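Local atomic coordinates of DNA repair protein PprA (Deinococcus deserti, PDB entry 6MC8), a protein that binds DNA, is induced by radiation, and takes part in DNA damage repair and genome segregation, forming filaments. Residues T179-W184 against L190-H195; G156-L161 against R166-H171; A76-R79 against L84-L87; F257-A262 against D289-A294. The protein carries 2 engineered substitutions. All coordinates share one frame; numbering follows the deposited sequence.

Contact 1. Residues T179-W184 against L190-H195; sequences TWTRTW and LAVEVH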
loop_
_atom_site.group_PDB
_atom_site.type_symbol
_atom_site.label_atom_id
_atom_site.label_comp_id
_atom_site.label_asym_id
_atom_site.label_seq_id
_atom_site.Cartn_x
_atom_site.Cartn_y
_atom_site.Cartn_z
ATOM N N THR A 179 20.042 5.022 20.350
ATOM C CA THR A 179 19.195 5.474 19.258
ATOM C C THR A 179 18.576 4.287 18.529
ATOM O O THR A 179 19.261 3.316 18.206
ATOM C CB THR A 179 20.023 6.346 18.304
ATOM O OG1 THR A 179 20.202 7.648 18.872
ATOM C CG2 THR A 179 19.441 6.436 16.922
ATOM N N TRP A 180 17.269 4.368 18.300
ATOM C CA TRP A 180 16.519 3.388 17.534
ATOM C C TRP A 180 15.860 4.074 16.347
ATOM O O TRP A 180 15.449 5.231 16.432
ATOM C CB TRP A 180 15.488 2.712 18.424
ATOM C CG TRP A 180 16.111 1.748 19.364
ATOM C CD1 TRP A 180 16.718 2.034 20.544
ATOM C CD2 TRP A 180 16.133 0.328 19.236
ATOM N NE1 TRP A 180 17.159 0.885 21.140
ATOM C CE2 TRP A 180 16.807 -0.179 20.355
ATOM C CE3 TRP A 180 15.660 -0.565 18.273
ATOM C CZ2 TRP A 180 17.011 -1.537 20.544
ATOM C CZ3 TRP A 180 15.865 -1.904 18.460
ATOM C CH2 TRP A 180 16.535 -2.381 19.589
ATOM N N THR A 181 15.773 3.361 15.228
ATOM C CA THR A 181 15.333 3.986 13.993
ATOM C C THR A 181 14.399 3.072 13.210
ATOM O O THR A 181 14.417 1.849 13.366
ATOM C CB THR A 181 16.538 4.416 13.136
ATOM O OG1 THR A 181 16.083 5.127 11.984
ATOM C CG2 THR A 181 17.353 3.235 12.708
ATOM N N ARG A 182 13.557 3.693 12.383
ATOM C CA ARG A 182 12.635 2.990 11.506
ATOM C C ARG A 182 12.302 3.859 10.302
ATOM O O ARG A 182 12.393 5.085 10.353
ATOM C CB ARG A 182 11.353 2.572 12.238
ATOM C CG ARG A 182 10.531 3.698 12.821
ATOM C CD ARG A 182 9.379 3.120 13.605
ATOM N NE ARG A 182 8.607 4.124 14.320
ATOM C CZ ARG A 182 7.549 3.847 15.071
ATOM N NH1 ARG A 182 7.140 2.598 15.195
ATOM N NH2 ARG A 182 6.902 4.814 15.699
ATOM N N THR A 183 11.915 3.199 9.216
ATOM C CA THR A 183 11.683 3.826 7.924
ATOM C C THR A 183 10.344 3.356 7.376
ATOM O O THR A 183 10.023 2.168 7.455
ATOM C CB THR A 183 12.829 3.478 6.951
ATOM O OG1 THR A 183 14.051 4.055 7.427
ATOM C CG2 THR A 183 12.548 3.959 5.532
ATOM N N TRP A 184 9.551 4.285 6.845
ATOM C CA TRP A 184 8.276 3.902 6.264
ATOM C C TRP A 184 7.930 4.807 5.092
ATOM O O TRP A 184 8.372 5.955 5.016
ATOM C CB TRP A 184 7.162 3.919 7.317
ATOM C CG TRP A 184 6.717 5.263 7.807
ATOM C CD1 TRP A 184 5.594 5.932 7.433
ATOM C CD2 TRP A 184 7.395 6.110 8.739
ATOM N NE1 TRP A 184 5.512 7.127 8.093
ATOM C CE2 TRP A 184 6.609 7.265 8.899
ATOM C CE3 TRP A 184 8.591 6.003 9.454
ATOM C CZ2 TRP A 184 6.972 8.301 9.752
ATOM C CZ3 TRP A 184 8.948 7.034 10.297
ATOM C CH2 TRP A 184 8.146 8.170 10.433
ATOM N N LEU A 190 8.337 9.211 1.615
ATOM C CA LEU A 190 9.283 8.398 2.364
ATOM C C LEU A 190 9.628 9.120 3.655
ATOM O O LEU A 190 9.817 10.338 3.660
ATOM C CB LEU A 190 10.558 8.133 1.561
ATOM C CG LEU A 190 11.605 7.231 2.218
ATOM C CD1 LEU A 190 11.086 5.820 2.365
ATOM C CD2 LEU A 190 12.911 7.251 1.469
ATOM N N ALA A 191 9.696 8.377 4.751
ATOM C CA ALA A 191 9.941 8.978 6.049
ATOM C C ALA A 191 10.829 8.082 6.896
ATOM O O ALA A 191 10.832 6.861 6.736
ATOM C CB ALA A 191 8.634 9.254 6.768
ATOM N N VAL A 192 11.584 8.701 7.797
ATOM C CA VAL A 192 12.468 7.989 8.707
ATOM C C VAL A 192 12.415 8.675 10.069
ATOM O O VAL A 192 12.392 9.909 10.158
ATOM C CB VAL A 192 13.906 7.894 8.143
ATOM C CG1 VAL A 192 14.493 9.251 7.840
ATOM C CG2 VAL A 192 14.820 7.127 9.077
ATOM N N GLU A 193 12.312 7.874 11.125
ATOM C CA GLU A 193 12.286 8.355 12.496
ATOM C C GLU A 193 13.558 7.902 13.189
ATOM O O GLU A 193 13.989 6.763 13.009
ATOM C CB GLU A 193 11.059 7.828 13.242
ATOM C CG GLU A 193 10.930 8.323 14.670
ATOM C CD GLU A 193 9.722 7.764 15.375
ATOM O OE1 GLU A 193 8.997 6.957 14.767
ATOM O OE2 GLU A 193 9.493 8.131 16.539
ATOM N N VAL A 194 14.164 8.798 13.957
ATOM C CA VAL A 194 15.310 8.493 14.801
ATOM C C VAL A 194 14.926 8.828 16.233
ATOM O O VAL A 194 14.549 9.965 16.528
ATOM C CB VAL A 194 16.556 9.273 14.346
ATOM C CG1 VAL A 194 17.635 9.200 15.375
ATOM C CG2 VAL A 194 17.069 8.709 13.046
ATOM N N HIS A 195 15.020 7.841 17.119
ATOM C CA HIS A 195 14.443 7.922 18.454
ATOM C C HIS A 195 15.475 7.598 19.523
ATOM O O HIS A 195 16.081 6.526 19.500
ATOM C CB HIS A 195 13.268 6.961 18.576
ATOM C CG HIS A 195 12.631 6.944 19.926
ATOM N ND1 HIS A 195 11.785 7.937 20.363
ATOM C CD2 HIS A 195 12.710 6.047 20.934
ATOM C CE1 HIS A 195 11.371 7.652 21.583
ATOM N NE2 HIS A 195 11.921 6.513 21.954
#
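The antiparallel beta hairpin of strands 179-186 and 189-195 forms the middle of a four-stranded sheet. Between 179-184 and 190-195, six backbone bonds fall in three hydrogen-bonded pairs: Trp180 with His195, Arg182 with Glu193, and Trp184 with Ala191. Thr181 and Val194, and Thr183 and Val192, are the non-hydrogen-bonded pairs; their side chains share the face turned to helix 274-304. The carbonyl O of Glu193 is gripped twice, by Arg182 N at 3.2 Å and by Thr181 OG1 at 2.8 Å. The hydroxyl reaches it because OG1 stands opposite the backbone N (chi1 -175°).

On the other face Arg182 and Glu193 lie side by side and point the same way. Arg182 presents the NE side of its guanidinium to one carboxylate oxygen. Arg182 NE meets Glu193 OE1 at 2.9 Å, from above the carboxylate plane. Arg182 NH2 reaches Glu193 OE1 at 3.1 Å, on its syn lone pair. The two planes are 46° apart. Beyond them, Ala191 CB sits over one face of the Trp184 ring, 3.6 Å from the six-membered centroid, a CH-pi contact. Glu193 CB touches Trp184 CZ3 at 3.7 Å.

An alanine in place of Arg182 would probably leave the carboxylate of Glu193 without its charged mate across the hairpin. Glu193 OE2 bonds to Ser261 OG, and His195 ND1 bonds to the same hydroxyl. The carboxylate thus ties three strands together, and the buried salt bridge probably stabilises its negative charge.

Contact 2. Residues G156-L161 against R166-H171; sequences GQLRVL and RDFETH
Leu161 lies over a face of the Phe168 ring, where helix 156-163 packs on the edge strand 168-176 of the four-stranded antiparallel sheet. Leu161 CB stands almost straight above the ring centre, 3.6 Å from the centroid and 7° off the normal. This is a CH-pi contact. The two side chains run at a slant to each other. The branches of the leucine reach over one side of the ring and back toward its root: Leu161 CD1 comes to 3.7 Å from Phe168 CD2, while Leu161 CD2 lies 3.9 Å from Phe168 CB. The ring is brought under the helix by the first torsion of Phe168, which sets CG between the backbone N and the carbonyl carbon (chi1 72°).

One turn earlier, Leu158 extends the apolar surface. It meets Thr170 at about a right angle, methyl to methyl. The hydroxyl of Thr170 is engaged elsewhere, accepting from Thr183 N on the neighbouring strand. No hydrogen bond joins 156-161 to 166-171; between these two segments the contact is made by packing.

The contact lies at the dimer interface. Val160 of the second subunit packs on Val160 and Leu161, and Arg166 NH1 bonds to Pro144 O of that subunit. The same short region therefore fastens a helix to its own sheet and meets the partner chain. The carbonyl O of Leu161 accepts a bond from Arg185 NH1. Leu158 CD2 touches Thr170 CG2 at 3.9 Å.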
loop_
_atom_site.group_PDB
_atom_site.type_symbol
_atom_site.label_atom_id
_atom_site.label_comp_id
_atom_site.label_asym_id
_atom_site.label_seq_id
_atom_site.Cartn_x
_atom_site.Cartn_y
_atom_site.Cartn_z
ATOM N N GLY A 156 20.098 -4.352 1.899
ATOM C CA GLY A 156 19.478 -4.907 0.707
ATOM C C GLY A 156 17.968 -4.982 0.806
ATOM O O GLY A 156 17.265 -4.903 -0.204
ATOM N N GLN A 157 17.452 -5.166 2.023
ATOM C CA GLN A 157 16.014 -5.054 2.248
ATOM C C GLN A 157 15.520 -3.641 1.976
ATOM O O GLN A 157 14.528 -3.449 1.269
ATOM C CB GLN A 157 15.661 -5.474 3.672
ATOM C CG GLN A 157 15.484 -6.960 3.890
ATOM C CD GLN A 157 15.320 -7.305 5.351
ATOM O OE1 GLN A 157 15.673 -6.523 6.215
ATOM N NE2 GLN A 157 14.715 -8.441 5.627
ATOM N N LEU A 158 16.217 -2.639 2.510
ATOM C CA LEU A 158 15.770 -1.257 2.372
ATOM C C LEU A 158 15.928 -0.750 0.949
ATOM O O LEU A 158 15.193 0.144 0.528
ATOM C CB LEU A 158 16.534 -0.360 3.342
ATOM C CG LEU A 158 16.168 -0.542 4.808
ATOM C CD1 LEU A 158 17.140 0.191 5.695
ATOM C CD2 LEU A 158 14.760 -0.037 5.037
ATOM N N ARG A 159 16.870 -1.310 0.191
ATOM C CA ARG A 159 17.095 -0.847 -1.174
ATOM C C ARG A 159 15.931 -1.218 -2.083
ATOM O O ARG A 159 15.519 -0.428 -2.934
ATOM C CB ARG A 159 18.409 -1.415 -1.706
ATOM C CG ARG A 159 18.780 -0.934 -3.089
ATOM C CD ARG A 159 20.166 -1.390 -3.467
ATOM N NE ARG A 159 21.176 -0.728 -2.651
ATOM C CZ ARG A 159 21.691 0.464 -2.928
ATOM N NH1 ARG A 159 21.298 1.119 -4.011
ATOM N NH2 ARG A 159 22.607 0.998 -2.134
ATOM N N VAL A 160 15.365 -2.406 -1.890
ATOM C CA VAL A 160 14.233 -2.823 -2.708
ATOM C C VAL A 160 12.952 -2.140 -2.236
ATOM O O VAL A 160 12.091 -1.781 -3.046
ATOM C CB VAL A 160 14.124 -4.360 -2.692
ATOM C CG1 VAL A 160 12.957 -4.844 -3.524
ATOM C CG2 VAL A 160 15.410 -4.982 -3.184
ATOM N N LEU A 161 12.822 -1.918 -0.927
ATOM C CA LEU A 161 11.621 -1.283 -0.388
ATOM C C LEU A 161 11.542 0.190 -0.779
ATOM O O LEU A 161 10.454 0.720 -1.026
ATOM C CB LEU A 161 11.588 -1.439 1.133
ATOM C CG LEU A 161 11.362 -2.833 1.717
ATOM C CD1 LEU A 161 11.654 -2.834 3.198
ATOM C CD2 LEU A 161 9.957 -3.311 1.465
ATOM N N ARG A 166 5.783 -0.016 -2.854
ATOM C CA ARG A 166 4.781 0.948 -2.423
ATOM C C ARG A 166 4.923 1.117 -0.917
ATOM O O ARG A 166 6.053 1.101 -0.421
ATOM C CB ARG A 166 3.390 0.498 -2.849
ATOM C CG ARG A 166 3.236 0.491 -4.358
ATOM C CD ARG A 166 1.991 -0.225 -4.807
ATOM N NE ARG A 166 1.928 -0.333 -6.261
ATOM C CZ ARG A 166 1.193 0.444 -7.043
ATOM N NH1 ARG A 166 0.409 1.367 -6.516
ATOM N NH2 ARG A 166 1.215 0.270 -8.353
ATOM N N ASP A 167 3.829 1.455 -0.229
ATOM C CA ASP A 167 3.825 1.597 1.226
ATOM C C ASP A 167 4.474 0.411 1.933
ATOM O O ASP A 167 4.158 -0.747 1.663
ATOM C CB ASP A 167 2.401 1.749 1.758
ATOM C CG ASP A 167 1.702 2.974 1.228
ATOM O OD1 ASP A 167 2.378 3.868 0.689
ATOM O OD2 ASP A 167 0.472 3.063 1.401
ATOM N N PHE A 168 5.424 0.715 2.812
ATOM C CA PHE A 168 6.089 -0.284 3.631
ATOM C C PHE A 168 6.399 0.365 4.970
ATOM O O PHE A 168 6.309 1.583 5.109
ATOM C CB PHE A 168 7.370 -0.822 2.965
ATOM C CG PHE A 168 8.512 0.160 2.936
ATOM C CD1 PHE A 168 8.592 1.123 1.948
ATOM C CD2 PHE A 168 9.536 0.089 3.873
ATOM C CE1 PHE A 168 9.645 2.019 1.923
ATOM C CE2 PHE A 168 10.579 0.984 3.849
ATOM C CZ PHE A 168 10.635 1.946 2.871
ATOM N N GLU A 169 6.734 -0.447 5.959
ATOM C CA GLU A 169 7.095 0.160 7.256
ATOM C C GLU A 169 8.048 -0.792 7.946
ATOM O O GLU A 169 7.798 -1.953 7.949
ATOM C CB GLU A 169 5.888 0.305 8.173
ATOM C CG GLU A 169 6.239 0.843 9.525
ATOM C CD GLU A 169 5.054 1.039 10.420
ATOM O OE1 GLU A 169 3.922 0.784 9.964
ATOM O OE2 GLU A 169 5.253 1.448 11.581
ATOM N N THR A 170 9.144 -0.287 8.454
ATOM C CA THR A 170 10.070 -1.158 9.206
ATOM C C THR A 170 9.777 -1.078 10.699
ATOM O O THR A 170 9.159 -0.135 11.165
ATOM C CB THR A 170 11.548 -0.907 8.927
ATOM O OG1 THR A 170 11.930 0.323 9.503
ATOM C CG2 THR A 170 11.883 -0.836 7.468
ATOM N N HIS A 171 10.198 -2.123 11.392
ATOM C CA HIS A 171 10.195 -2.235 12.863
ATOM C C HIS A 171 11.412 -1.474 13.375
ATOM O O HIS A 171 12.287 -1.128 12.629
ATOM C CB HIS A 171 10.323 -3.695 13.319
ATOM C CG HIS A 171 9.085 -4.523 13.415
ATOM N ND1 HIS A 171 8.108 -4.289 14.314
ATOM C CD2 HIS A 171 8.718 -5.645 12.785
ATOM C CE1 HIS A 171 7.178 -5.186 14.186
ATOM N NE2 HIS A 171 7.520 -6.008 13.273
#

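Contact 3. Residues A76-R79 against L84-L87; sequences AHDR and LLHL
The backbone N of Leu84 donates to a water at 2.9 Å from the water O. The same water donates to the carbonyl O of His77, 3.3 Å away. It is the polar link between the last turns of helix 62-80 and the type I beta turn from Leu84 to Leu87, which leads on to strand 89-95. The turn is closed by Leu87 N bonding to Leu84 O at 3.1 Å.

No direct hydrogen bond crosses between 76-79 and 84-87, and the side chains meet at two points. His77 touches Leu84 through its ring atom CE1, loosely, with Leu84 CD1 4.5 Å off. The His77 ring has closer company elsewhere: it stacks on His89, and Tyr126 and Trp80 meet it edge-to-face. Asp78 and Leu85 cross at about a right angle. Leu85 CG lies anti to its own carbonyl carbon (chi1 -68°), which helps bring CD2 to the carboxylate. Asp78 OD2 forms a salt bridge with Arg265 NH1, on strand 261-267. Leu85 also packs on Arg265, so both residues meet this strand of the four-stranded sheet. The carboxylate's other oxygen, Asp78 OD1, lies 3.4 Å from the methyl Leu85 CD2.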
loop_
_atom_site.group_PDB
_atom_site.type_symbol
_atom_site.label_atom_id
_atom_site.label_comp_id
_atom_site.label_asym_id
_atom_site.label_seq_id
_atom_site.Cartn_x
_atom_site.Cartn_y
_atom_site.Cartn_z
ATOM N N ALA A 76 5.616 19.128 16.521
ATOM C CA ALA A 76 5.917 18.855 17.919
ATOM C C ALA A 76 5.725 17.382 18.254
ATOM O O ALA A 76 6.469 16.825 19.065
ATOM C CB ALA A 76 5.056 19.734 18.823
ATOM N N HIS A 77 4.740 16.729 17.633
ATOM C CA HIS A 77 4.533 15.308 17.890
ATOM C C HIS A 77 5.576 14.444 17.198
ATOM O O HIS A 77 5.814 13.307 17.618
ATOM C CB HIS A 77 3.129 14.874 17.480
ATOM C CG HIS A 77 2.088 15.158 18.511
ATOM N ND1 HIS A 77 2.025 14.464 19.697
ATOM C CD2 HIS A 77 1.059 16.032 18.531
ATOM C CE1 HIS A 77 1.011 14.910 20.411
ATOM N NE2 HIS A 77 0.405 15.860 19.725
ATOM N N ASP A 78 6.208 14.958 16.142
ATOM C CA ASP A 78 7.323 14.242 15.533
ATOM C C ASP A 78 8.523 14.214 16.465
ATOM O O ASP A 78 9.367 13.318 16.381
ATOM C CB ASP A 78 7.714 14.890 14.205
ATOM C CG ASP A 78 6.688 14.679 13.128
ATOM O OD1 ASP A 78 5.995 13.648 13.154
ATOM O OD2 ASP A 78 6.574 15.549 12.249
ATOM N N ARG A 79 8.605 15.183 17.367
ATOM C CA ARG A 79 9.760 15.347 18.225
ATOM C C ARG A 79 9.501 14.899 19.654
ATOM O O ARG A 79 10.427 14.432 20.321
ATOM C CB ARG A 79 10.200 16.804 18.171
ATOM C CG ARG A 79 10.701 17.158 16.799
ATOM C CD ARG A 79 10.990 18.610 16.663
ATOM N NE ARG A 79 11.596 18.915 15.377
ATOM C CZ ARG A 79 11.981 20.126 15.007
ATOM N NH1 ARG A 79 11.827 21.149 15.830
ATOM N NH2 ARG A 79 12.527 20.310 13.819
ATOM N N LEU A 84 2.342 8.321 18.329
ATOM C CA LEU A 84 0.992 8.642 17.893
ATOM C C LEU A 84 0.975 9.032 16.420
ATOM O O LEU A 84 0.126 9.807 15.984
ATOM C CB LEU A 84 0.406 9.757 18.753
ATOM C CG LEU A 84 0.428 9.493 20.260
ATOM C CD1 LEU A 84 -0.176 10.652 21.038
ATOM C CD2 LEU A 84 -0.234 8.186 20.616
ATOM N N LEU A 85 1.922 8.494 15.649
ATOM C CA LEU A 85 2.029 8.799 14.228
ATOM C C LEU A 85 0.939 8.132 13.403
ATOM O O LEU A 85 0.690 8.551 12.271
ATOM C CB LEU A 85 3.408 8.382 13.722
ATOM C CG LEU A 85 4.570 9.203 14.269
ATOM C CD1 LEU A 85 5.901 8.577 13.916
ATOM C CD2 LEU A 85 4.490 10.605 13.721
ATOM N N HIS A 86 0.291 7.103 13.944
ATOM C CA HIS A 86 -0.866 6.482 13.318
ATOM C C HIS A 86 -2.144 7.282 13.521
ATOM O O HIS A 86 -3.166 6.949 12.915
ATOM C CB HIS A 86 -1.056 5.071 13.869
ATOM C CG HIS A 86 -1.412 5.037 15.319
ATOM N ND1 HIS A 86 -0.490 5.254 16.317
ATOM C CD2 HIS A 86 -2.591 4.804 15.940
ATOM C CE1 HIS A 86 -1.086 5.167 17.490
ATOM N NE2 HIS A 86 -2.361 4.893 17.289
ATOM N N LEU A 87 -2.112 8.312 14.354
ATOM C CA LEU A 87 -3.239 9.197 14.580
ATOM C C LEU A 87 -3.017 10.502 13.828
ATOM O O LEU A 87 -1.885 10.891 13.535
ATOM C CB LEU A 87 -3.422 9.474 16.075
ATOM C CG LEU A 87 -3.643 8.257 16.973
ATOM C CD1 LEU A 87 -3.662 8.664 18.431
ATOM C CD2 LEU A 87 -4.911 7.515 16.603
HETATM O O HOH W 1 3.795 10.757 17.579
#

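Contact 4. Residues F257-A262 against D289-A294; sequences FAVSSA and DELQKA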
loop_
_atom_site.group_PDB
_atom_site.type_symbol
_atom_site.label_atom_id
_atom_site.label_comp_id
_atom_site.label_asym_id
_atom_site.label_seq_id
_atom_site.Cartn_x
_atom_site.Cartn_y
_atom_site.Cartn_z
ATOM N N PHE A 257 6.650 17.443 28.856
ATOM C CA PHE A 257 6.936 17.155 27.461
ATOM C C PHE A 257 8.438 17.210 27.244
ATOM O O PHE A 257 9.104 18.139 27.702
ATOM C CB PHE A 257 6.230 18.147 26.531
ATOM C CG PHE A 257 4.750 17.943 26.437
ATOM C CD1 PHE A 257 4.225 17.053 25.520
ATOM C CD2 PHE A 257 3.885 18.625 27.274
ATOM C CE1 PHE A 257 2.869 16.859 25.428
ATOM C CE2 PHE A 257 2.529 18.426 27.193
ATOM C CZ PHE A 257 2.020 17.547 26.265
ATOM N N ALA A 258 8.964 16.210 26.547
ATOM C CA ALA A 258 10.380 16.152 26.232
ATOM C C ALA A 258 10.558 15.713 24.787
ATOM O O ALA A 258 9.681 15.083 24.198
ATOM C CB ALA A 258 11.128 15.204 27.173
ATOM N N VAL A 259 11.713 16.055 24.225
ATOM C CA VAL A 259 12.079 15.637 22.876
ATOM C C VAL A 259 12.709 14.255 22.936
ATOM O O VAL A 259 13.694 14.042 23.647
ATOM C CB VAL A 259 13.038 16.645 22.223
ATOM C CG1 VAL A 259 13.585 16.098 20.920
ATOM C CG2 VAL A 259 12.328 17.932 21.957
ATOM N N SER A 260 12.142 13.316 22.181
ATOM C CA SER A 260 12.702 11.981 22.077
ATOM C C SER A 260 12.886 11.494 20.647
ATOM O O SER A 260 13.581 10.496 20.446
ATOM C CB SER A 260 11.832 10.966 22.835
ATOM O OG SER A 260 10.577 10.798 22.214
ATOM N N SER A 261 12.308 12.160 19.653
ATOM C CA SER A 261 12.428 11.704 18.280
ATOM C C SER A 261 12.706 12.879 17.353
ATOM O O SER A 261 12.714 14.039 17.763
ATOM C CB SER A 261 11.173 10.956 17.815
ATOM O OG SER A 261 11.011 9.741 18.513
ATOM N N ALA A 262 12.963 12.545 16.093
ATOM C CA ALA A 262 13.087 13.498 15.004
ATOM C C ALA A 262 12.756 12.776 13.710
ATOM O O ALA A 262 13.275 11.688 13.452
ATOM C CB ALA A 262 14.489 14.109 14.935
ATOM N N ASP A 289 20.001 14.953 18.102
ATOM C CA ASP A 289 21.086 15.233 19.037
ATOM C C ASP A 289 21.127 16.708 19.403
ATOM O O ASP A 289 21.414 17.064 20.549
ATOM C CB ASP A 289 22.428 14.788 18.455
ATOM C CG ASP A 289 22.569 13.283 18.394
ATOM O OD1 ASP A 289 21.897 12.590 19.179
ATOM O OD2 ASP A 289 23.370 12.794 17.575
ATOM N N GLU A 290 20.818 17.582 18.447
ATOM C CA GLU A 290 20.852 19.011 18.732
ATOM C C GLU A 290 19.644 19.452 19.550
ATOM O O GLU A 290 19.777 20.284 20.454
ATOM C CB GLU A 290 20.964 19.808 17.431
ATOM C CG GLU A 290 20.934 21.316 17.629
ATOM C CD GLU A 290 22.057 21.834 18.522
ATOM O OE1 GLU A 290 23.177 21.284 18.489
ATOM O OE2 GLU A 290 21.799 22.779 19.294
ATOM N N LEU A 291 18.465 18.891 19.267
ATOM C CA LEU A 291 17.265 19.255 20.014
ATOM C C LEU A 291 17.338 18.797 21.463
ATOM O O LEU A 291 16.818 19.469 22.357
ATOM C CB LEU A 291 16.028 18.674 19.341
ATOM C CG LEU A 291 15.539 19.366 18.078
ATOM C CD1 LEU A 291 14.543 18.469 17.414
ATOM C CD2 LEU A 291 14.907 20.691 18.418
ATOM N N GLN A 292 17.995 17.668 21.715
ATOM C CA GLN A 292 18.151 17.207 23.087
ATOM C C GLN A 292 19.239 17.987 23.817
ATOM O O GLN A 292 19.140 18.201 25.029
ATOM C CB GLN A 292 18.435 15.708 23.105
ATOM C CG GLN A 292 17.211 14.871 22.805
ATOM C CD GLN A 292 17.497 13.386 22.765
ATOM O OE1 GLN A 292 18.647 12.960 22.734
ATOM N NE2 GLN A 292 16.447 12.591 22.813
ATOM N N LYS A 293 20.279 18.422 23.105
ATOM C CA LYS A 293 21.298 19.241 23.750
ATOM C C LYS A 293 20.809 20.665 23.968
ATOM O O LYS A 293 21.178 21.305 24.957
ATOM C CB LYS A 293 22.598 19.228 22.944
ATOM C CG LYS A 293 23.369 17.929 23.064
ATOM C CD LYS A 293 24.765 18.024 22.478
ATOM C CE LYS A 293 24.752 17.988 20.967
ATOM N NZ LYS A 293 26.130 17.965 20.412
ATOM N N ALA A 294 19.969 21.175 23.064
ATOM C CA ALA A 294 19.364 22.484 23.287
ATOM C C ALA A 294 18.314 22.416 24.385
ATOM O O ALA A 294 18.038 23.418 25.053
ATOM C CB ALA A 294 18.751 23.018 21.996
#
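A single direct hydrogen bond links the two segments. Gln292 NE2 donates to the carbonyl O of Val259 at 3.2 Å, with an N-H...O angle of 159°. The acceptor lies close to the amide plane of Gln292. The donor, by contrast, stands above the carbonyl plane of Val259, 37° out of it. The glutamine is stretched beyond CG (chi2 178°), and this length carries its amide from the helix to the backbone of Val259. The other end of the amide is held too: Gln292 OE1 accepts from Arg196 NH1, which fixes which way round the amide lies. A leucine in place of Gln292 would probably leave Val259 O without this donor and Arg196 without its amide acceptor.

The segments belong to the long helix 274-304 and to the chain that enters strand 261-267, an outer strand of the four-stranded sheet. Helix 274-304, which also packs on the hairpin of strands 179-186 and 189-195, here meets the chain just before that outer strand.

The apolar part centres on Val259. Its CG1 methyl meets Leu291 CB at 3.9 Å, the two side chains crossing near a right angle. Val259 also packs on Leu288, one turn earlier in the helix, and Ala262 touches the same leucine.

The charged group nearby is Arg196. Asp289 OD1 forms a salt bridge with its NH2, so this one arginine serves both Asp289 and Gln292.

Overall arrangement
Along the chain the order is contact 3, contact 2, contact 1, contact 4. Contacts 1, 2 and 4 reach one four-stranded antiparallel sheet; contact 3, at the end of helix 62-80 and the turn after it, packs against that sheet. Contact 1 is the central hairpin, contact 2 lies on edge strand 168-176, and contact 4 on the chain leading into the other edge strand, 261-267. Contact 1 has its centre about 12 Å from those of contacts 2 and 3 and about 15 Å from that of contact 4, and touches all three. Backbone bonds from Arg79 O to Ser260 and Ser261 tie contact 3 to contact 4. The sheet thus lies between the dimer interface at contact 2 and the helices of contacts 3 and 4.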